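Local coordinates for bile salt hydrolase/transferase (Clostridium perfringens, PDB 2BJF), which hydrolyses the amide bond of glycine- and taurine-conjugated bile salts to release free bile acids, and also acts as a bile acid amine N-acyltransferase, at residues Cys39-Ser43 with Asp62-Thr66; Ile31-Phe37 with Leu309-Lys315. The contacts are given in a common frame with arbitrary orientation. Where two conformers were deposited one is given. Numbering follows the deposited sequence.

Contact 1 of 2, residues Cys39-Ser43 with Asp62-Thr66; sequences CVNKS and DDYPT
A tight β-hairpin turn packs against the end of a neighbouring short strand in this Ntn-hydrolase fold. D62 and D63 (phi/psi 52/41 and 74/8) form a type I' turn between strands 54-61 and 64-67. The 39-43 segment is extended through N41 and bends at K42 and S43. The two segments run roughly antiparallel, 151° apart, with N41 CA 5.8 Å from Y64 CA. No direct hydrogen bond joins them; the Y64 ring packs against 39-41, and three waters bridge polar atoms. T66 makes no contact with 39-43 but touches the bound deoxycholate.

C39 points toward the hairpin. C39 CB lies 3.6 Å from Y64 CE1 and C39 SG 3.9 Å from P65 CG. The V40 CA-CB bond points away. V40 N donates to water 1 (3.3 Å), which donates to D63 O (3.2 Å). V40 O meets the edge of the Y64 ring, 3.5 Å from CD1. N41 CB sits over the ring face in a CH-pi contact, 4.3 Å from the Y64 centroid and 25° off its normal. Y64 (chi1 t) has its OH hydrogen-bonded to N104 OD1. N41 ND2 is hydrogen-bonded to I133 O. N41 OD1 closes an Asx turn through a weak hydrogen bond from S43 N (3.0 Å). K42 N donates to water 2 (2.8 Å), which donates to D62 O (2.6 Å). The K42 side chain (m, t, t, m) reaches the turn with CE 3.4 Å and NZ 4.4 Å from D63 OD2, the latter beyond a salt bridge. S43 N donates to water 3 (3.3 Å), which lies 2.7 Å from D62 OD2.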
loop_
_atom_site.group_PDB
_atom_site.type_symbol
_atom_site.label_atom_id
_atom_site.label_comp_id
_atom_site.label_asym_id
_atom_site.label_seq_id
_atom_site.Cartn_x
_atom_site.Cartn_y
_atom_site.Cartn_z
ATOM N N CYS A 39 -15.042 44.223 17.763
ATOM C CA CYS A 39 -14.188 43.293 18.494
ATOM C C CYS A 39 -12.847 43.962 18.773
ATOM O O CYS A 39 -12.135 44.348 17.842
ATOM C CB CYS A 39 -13.974 42.010 17.688
ATOM S SG CYS A 39 -15.487 41.153 17.194
ATOM N N VAL A 40 -12.511 44.101 20.053
ATOM C CA VAL A 40 -11.274 44.768 20.463
ATOM C C VAL A 40 -10.318 43.791 21.146
ATOM O O VAL A 40 -10.677 43.144 22.135
ATOM C CB VAL A 40 -11.546 45.973 21.406
ATOM C CG1 VAL A 40 -10.255 46.724 21.712
ATOM C CG2 VAL A 40 -12.573 46.921 20.798
ATOM N N ASN A 41 -9.107 43.680 20.605
ATOM C CA ASN A 41 -8.050 42.901 21.240
ATOM C C ASN A 41 -7.353 43.761 22.286
ATOM O O ASN A 41 -6.770 44.795 21.958
ATOM C CB ASN A 41 -7.054 42.376 20.199
ATOM C CG ASN A 41 -6.018 41.435 20.798
ATOM O OD1 ASN A 41 -5.175 41.842 21.600
ATOM N ND2 ASN A 41 -6.070 40.170 20.396
ATOM N N LYS A 42 -7.421 43.328 23.541
ATOM C CA LYS A 42 -6.928 44.121 24.669
ATOM C C LYS A 42 -5.405 44.237 24.731
ATOM O O LYS A 42 -4.881 45.250 25.201
ATOM C CB LYS A 42 -7.472 43.572 25.993
ATOM C CG LYS A 42 -8.959 43.819 26.199
ATOM C CD LYS A 42 -9.445 43.249 27.524
ATOM C CE LYS A 42 -10.913 43.576 27.768
ATOM N NZ LYS A 42 -11.143 45.029 28.026
ATOM N N SER A 43 -4.703 43.210 24.255
ATOM C CA SER A 43 -3.239 43.174 24.323
ATOM C C SER A 43 -2.558 44.108 23.321
ATOM O O SER A 43 -1.587 44.781 23.666
ATOM C CB SER A 43 -2.716 41.742 24.154
ATOM O OG SER A 43 -2.856 41.295 22.817
ATOM N N ASP A 62 -8.848 35.865 26.088
ATOM C CA ASP A 62 -8.515 37.199 26.598
ATOM C C ASP A 62 -9.556 38.241 26.159
ATOM O O ASP A 62 -9.209 39.365 25.787
ATOM C CB ASP A 62 -7.095 37.603 26.166
ATOM C CG ASP A 62 -6.456 38.610 27.107
ATOM O OD1 ASP A 62 -6.519 38.406 28.338
ATOM O OD2 ASP A 62 -5.877 39.601 26.613
ATOM N N ASP A 63 -10.828 37.838 26.202
ATOM C CA ASP A 63 -11.986 38.663 25.808
ATOM C C ASP A 63 -12.155 38.851 24.287
ATOM O O ASP A 63 -13.011 39.622 23.846
ATOM C CB ASP A 63 -11.984 40.017 26.543
ATOM C CG ASP A 63 -13.382 40.485 26.931
ATOM O OD1 ASP A 63 -14.376 40.003 26.342
ATOM O OD2 ASP A 63 -13.488 41.344 27.832
ATOM N N TYR A 64 -11.360 38.136 23.492
ATOM C CA TYR A 64 -11.399 38.275 22.033
ATOM C C TYR A 64 -11.805 36.978 21.322
ATOM O O TYR A 64 -11.228 35.922 21.590
ATOM C CB TYR A 64 -10.049 38.770 21.503
ATOM C CG TYR A 64 -10.098 39.284 20.080
ATOM C CD1 TYR A 64 -10.531 40.581 19.804
ATOM C CD2 TYR A 64 -9.715 38.474 19.009
ATOM C CE1 TYR A 64 -10.581 41.061 18.501
ATOM C CE2 TYR A 64 -9.764 38.945 17.699
ATOM C CZ TYR A 64 -10.197 40.239 17.453
ATOM O OH TYR A 64 -10.250 40.716 16.165
ATOM N N PRO A 65 -12.793 37.057 20.405
ATOM C CA PRO A 65 -13.248 35.864 19.688
ATOM C C PRO A 65 -12.308 35.453 18.554
ATOM O O PRO A 65 -11.893 36.291 17.751
ATOM C CB PRO A 65 -14.609 36.289 19.129
ATOM C CG PRO A 65 -14.504 37.765 18.958
ATOM C CD PRO A 65 -13.538 38.265 20.001
ATOM N N THR A 66 -11.973 34.166 18.511
ATOM C CA THR A 66 -11.152 33.604 17.440
ATOM C C THR A 66 -11.750 32.268 16.994
ATOM O O THR A 66 -12.214 31.483 17.825
ATOM C CB THR A 66 -9.654 33.482 17.847
ATOM O OG1 THR A 66 -8.884 32.999 16.740
ATOM C CG2 THR A 66 -9.463 32.560 19.056
HETATM O O HOH W 1 -14.038 41.779 21.750
HETATM O O HOH W 2 -8.315 40.698 23.746
HETATM O O HOH W 3 -5.649 40.072 23.920
#

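Contact 2 of 2, residues Ile31-Phe37 with Leu309-Lys315; sequences IFIPRNF and LDGNEIK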
loop_
_atom_site.group_PDB
_atom_site.type_symbol
_atom_site.label_atom_id
_atom_site.label_comp_id
_atom_site.label_asym_id
_atom_site.label_seq_id
_atom_site.Cartn_x
_atom_site.Cartn_y
_atom_site.Cartn_z
ATOM N N ILE A 31 -20.079 30.306 18.397
ATOM C CA ILE A 31 -20.125 31.752 18.620
ATOM C C ILE A 31 -20.887 32.472 17.513
ATOM O O ILE A 31 -20.597 32.292 16.327
ATOM C CB ILE A 31 -18.693 32.346 18.738
ATOM C CG1 ILE A 31 -17.913 31.664 19.868
ATOM C CG2 ILE A 31 -18.736 33.863 18.947
ATOM C CD1 ILE A 31 -16.428 31.982 19.872
ATOM N N PHE A 32 -21.862 33.283 17.918
ATOM C CA PHE A 32 -22.588 34.163 17.009
ATOM C C PHE A 32 -22.191 35.613 17.260
ATOM O O PHE A 32 -22.231 36.087 18.399
ATOM C CB PHE A 32 -24.105 33.997 17.178
ATOM C CG PHE A 32 -24.918 35.018 16.422
ATOM C CD1 PHE A 32 -25.167 34.860 15.062
ATOM C CD2 PHE A 32 -25.433 36.140 17.072
ATOM C CE1 PHE A 32 -25.914 35.801 14.356
ATOM C CE2 PHE A 32 -26.180 37.090 16.374
ATOM C CZ PHE A 32 -26.422 36.918 15.014
ATOM N N ILE A 33 -21.809 36.307 16.190
ATOM C CA ILE A 33 -21.503 37.735 16.254
ATOM C C ILE A 33 -22.424 38.487 15.292
ATOM O O ILE A 33 -22.434 38.196 14.095
ATOM C CB ILE A 33 -20.019 38.040 15.904
ATOM C CG1 ILE A 33 -19.067 37.134 16.697
ATOM C CG2 ILE A 33 -19.703 39.514 16.160
ATOM C CD1 ILE A 33 -17.605 37.239 16.274
ATOM N N PRO A 34 -23.208 39.451 15.813
ATOM C CA PRO A 34 -24.118 40.226 14.966
ATOM C C PRO A 34 -23.385 41.256 14.104
ATOM O O PRO A 34 -22.172 41.432 14.246
ATOM C CB PRO A 34 -25.024 40.927 15.983
ATOM C CG PRO A 34 -24.179 41.071 17.196
ATOM C CD PRO A 34 -23.287 39.861 17.228
ATOM N N ARG A 35 -24.128 41.921 13.220
ATOM C CA ARG A 35 -23.594 43.002 12.389
ATOM C C ARG A 35 -23.151 44.179 13.249
ATOM O O ARG A 35 -23.676 44.380 14.351
ATOM C CB ARG A 35 -24.658 43.511 11.413
ATOM C CG ARG A 35 -25.189 42.499 10.420
ATOM C CD ARG A 35 -26.535 42.974 9.897
ATOM N NE ARG A 35 -27.118 42.070 8.911
ATOM C CZ ARG A 35 -28.390 42.099 8.523
ATOM N NH1 ARG A 35 -29.233 42.985 9.044
ATOM N NH2 ARG A 35 -28.826 41.236 7.615
ATOM N N ASN A 36 -22.190 44.950 12.741
ATOM C CA ASN A 36 -21.734 46.190 13.383
ATOM C C ASN A 36 -21.234 45.999 14.823
ATOM O O ASN A 36 -21.385 46.883 15.671
ATOM C CB ASN A 36 -22.833 47.265 13.304
ATOM C CG ASN A 36 -22.310 48.669 13.566
ATOM O OD1 ASN A 36 -22.807 49.369 14.450
ATOM N ND2 ASN A 36 -21.306 49.086 12.801
ATOM N N PHE A 37 -20.637 44.839 15.091
ATOM C CA PHE A 37 -20.075 44.553 16.411
ATOM C C PHE A 37 -18.567 44.764 16.421
ATOM O O PHE A 37 -17.839 44.158 15.631
ATOM C CB PHE A 37 -20.420 43.134 16.882
ATOM C CG PHE A 37 -20.051 42.870 18.318
ATOM C CD1 PHE A 37 -20.947 43.160 19.344
ATOM C CD2 PHE A 37 -18.803 42.347 18.647
ATOM C CE1 PHE A 37 -20.607 42.927 20.676
ATOM C CE2 PHE A 37 -18.453 42.114 19.974
ATOM C CZ PHE A 37 -19.359 42.402 20.990
ATOM N N LEU A 309 -29.640 39.486 13.728
ATOM C CA LEU A 309 -28.444 39.904 13.001
ATOM C C LEU A 309 -28.094 41.363 13.295
ATOM O O LEU A 309 -26.951 41.779 13.114
ATOM C CB LEU A 309 -28.598 39.671 11.492
ATOM C CG LEU A 309 -28.989 38.275 10.982
ATOM C CD1 LEU A 309 -28.895 38.225 9.463
ATOM C CD2 LEU A 309 -28.155 37.152 11.601
ATOM N N ASP A 310 -29.087 42.125 13.757
ATOM C CA ASP A 310 -28.895 43.516 14.169
ATOM C C ASP A 310 -28.737 43.650 15.688
ATOM O O ASP A 310 -28.940 44.732 16.249
ATOM C CB ASP A 310 -30.061 44.386 13.683
ATOM C CG ASP A 310 -30.136 44.479 12.167
ATOM O OD1 ASP A 310 -29.080 44.623 11.512
ATOM O OD2 ASP A 310 -31.263 44.424 11.631
ATOM N N GLY A 311 -28.366 42.551 16.344
ATOM C CA GLY A 311 -28.163 42.524 17.796
ATOM C C GLY A 311 -26.948 43.311 18.257
ATOM O O GLY A 311 -26.175 43.810 17.437
ATOM N N ASN A 312 -26.776 43.409 19.573
ATOM C CA ASN A 312 -25.707 44.224 20.159
ATOM C C ASN A 312 -24.678 43.445 20.989
ATOM O O ASN A 312 -23.753 44.036 21.553
ATOM C CB ASN A 312 -26.301 45.381 20.983
ATOM C CG ASN A 312 -27.181 44.903 22.136
ATOM O OD1 ASN A 312 -27.102 43.753 22.572
ATOM N ND2 ASN A 312 -28.020 45.801 22.641
ATOM N N GLU A 313 -24.844 42.127 21.056
ATOM C CA GLU A 313 -23.984 41.278 21.879
ATOM C C GLU A 313 -23.558 40.011 21.152
ATOM O O GLU A 313 -24.280 39.507 20.290
ATOM C CB GLU A 313 -24.709 40.869 23.163
ATOM C CG GLU A 313 -24.818 41.944 24.235
ATOM C CD GLU A 313 -25.460 41.426 25.515
ATOM O OE1 GLU A 313 -26.027 40.309 25.502
ATOM O OE2 GLU A 313 -25.399 42.139 26.540
ATOM N N ILE A 314 -22.383 39.503 21.514
ATOM C CA ILE A 314 -21.974 38.159 21.119
ATOM C C ILE A 314 -22.842 37.150 21.875
ATOM O O ILE A 314 -23.090 37.309 23.074
ATOM C CB ILE A 314 -20.468 37.904 21.403
ATOM C CG1 ILE A 314 -19.597 38.696 20.418
ATOM C CG2 ILE A 314 -20.136 36.409 21.333
ATOM C CD1 ILE A 314 -18.097 38.603 20.684
ATOM N N LYS A 315 -23.320 36.137 21.157
ATOM C CA LYS A 315 -24.096 35.047 21.741
ATOM C C LYS A 315 -23.343 33.735 21.542
ATOM O O LYS A 315 -22.884 33.443 20.436
ATOM C CB LYS A 315 -25.485 34.975 21.089
ATOM C CG LYS A 315 -26.342 33.774 21.494
ATOM C CD LYS A 315 -26.934 33.932 22.886
ATOM C CE LYS A 315 -27.608 32.648 23.344
ATOM N NZ LYS A 315 -28.345 32.830 24.627
HETATM O O HOH W 4 -26.074 45.495 14.897
HETATM O O HOH W 5 -23.518 44.661 17.181
#
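F37 lays one ring face over I314, whose CG1 is 4.0 Å from the ring centroid in a CH-pi contact. The ring edge meets N312 O, 3.4 Å from F37 CE1. I314 also packs CG2 on I31 CG2 (3.8 Å). F32 and K315 form an antiparallel hydrogen-bonded pair: F32 N to K315 O is 2.7 Å and K315 N to F32 O is 3.0 Å. P34 then interrupts the pairing, having no N-H to give to E313 O. Its ring packs against the 311-313 backbone, with P34 CD 3.2 Å from E313 O. Beyond it, R35 N donates to L309 O (2.8 Å). R35 NH1 forms a salt bridge with D310 OD1 (3.0 Å), and R35 NH2 forms another with E73. L309 CD1 lies over the guanidinium face. Two waters each bridge R35 O and G311 O. The F32-K315 bridge is an antiparallel strand pairing that adds the late strand 315-318 to strand 29-33 in a sheet of the Ntn-hydrolase fold.

In the fold
The end of strand 29-33 opens contact 2, and the end of strand 38-40 opens contact 1 soon after. The chain then passes through strands 47-49 and 54-61 and turns back at 62-66. There contact 1 closes a short loop of 18 residues. Contact 2 closes only when the chain returns at 309-315, with 271 residues between its two halves. Contact 1 is therefore nested within contact 2. P65 joins them directly: its CG is 4.1 Å from I314 CD1 and 4.1 Å from I33 CD1. Contact 1 packs the small 38-40/47-49 hairpin against the sheet of strands 29-33, 54-61 and 64-67, and contact 2 joins strand 315-318 to it as the partner of 29-33.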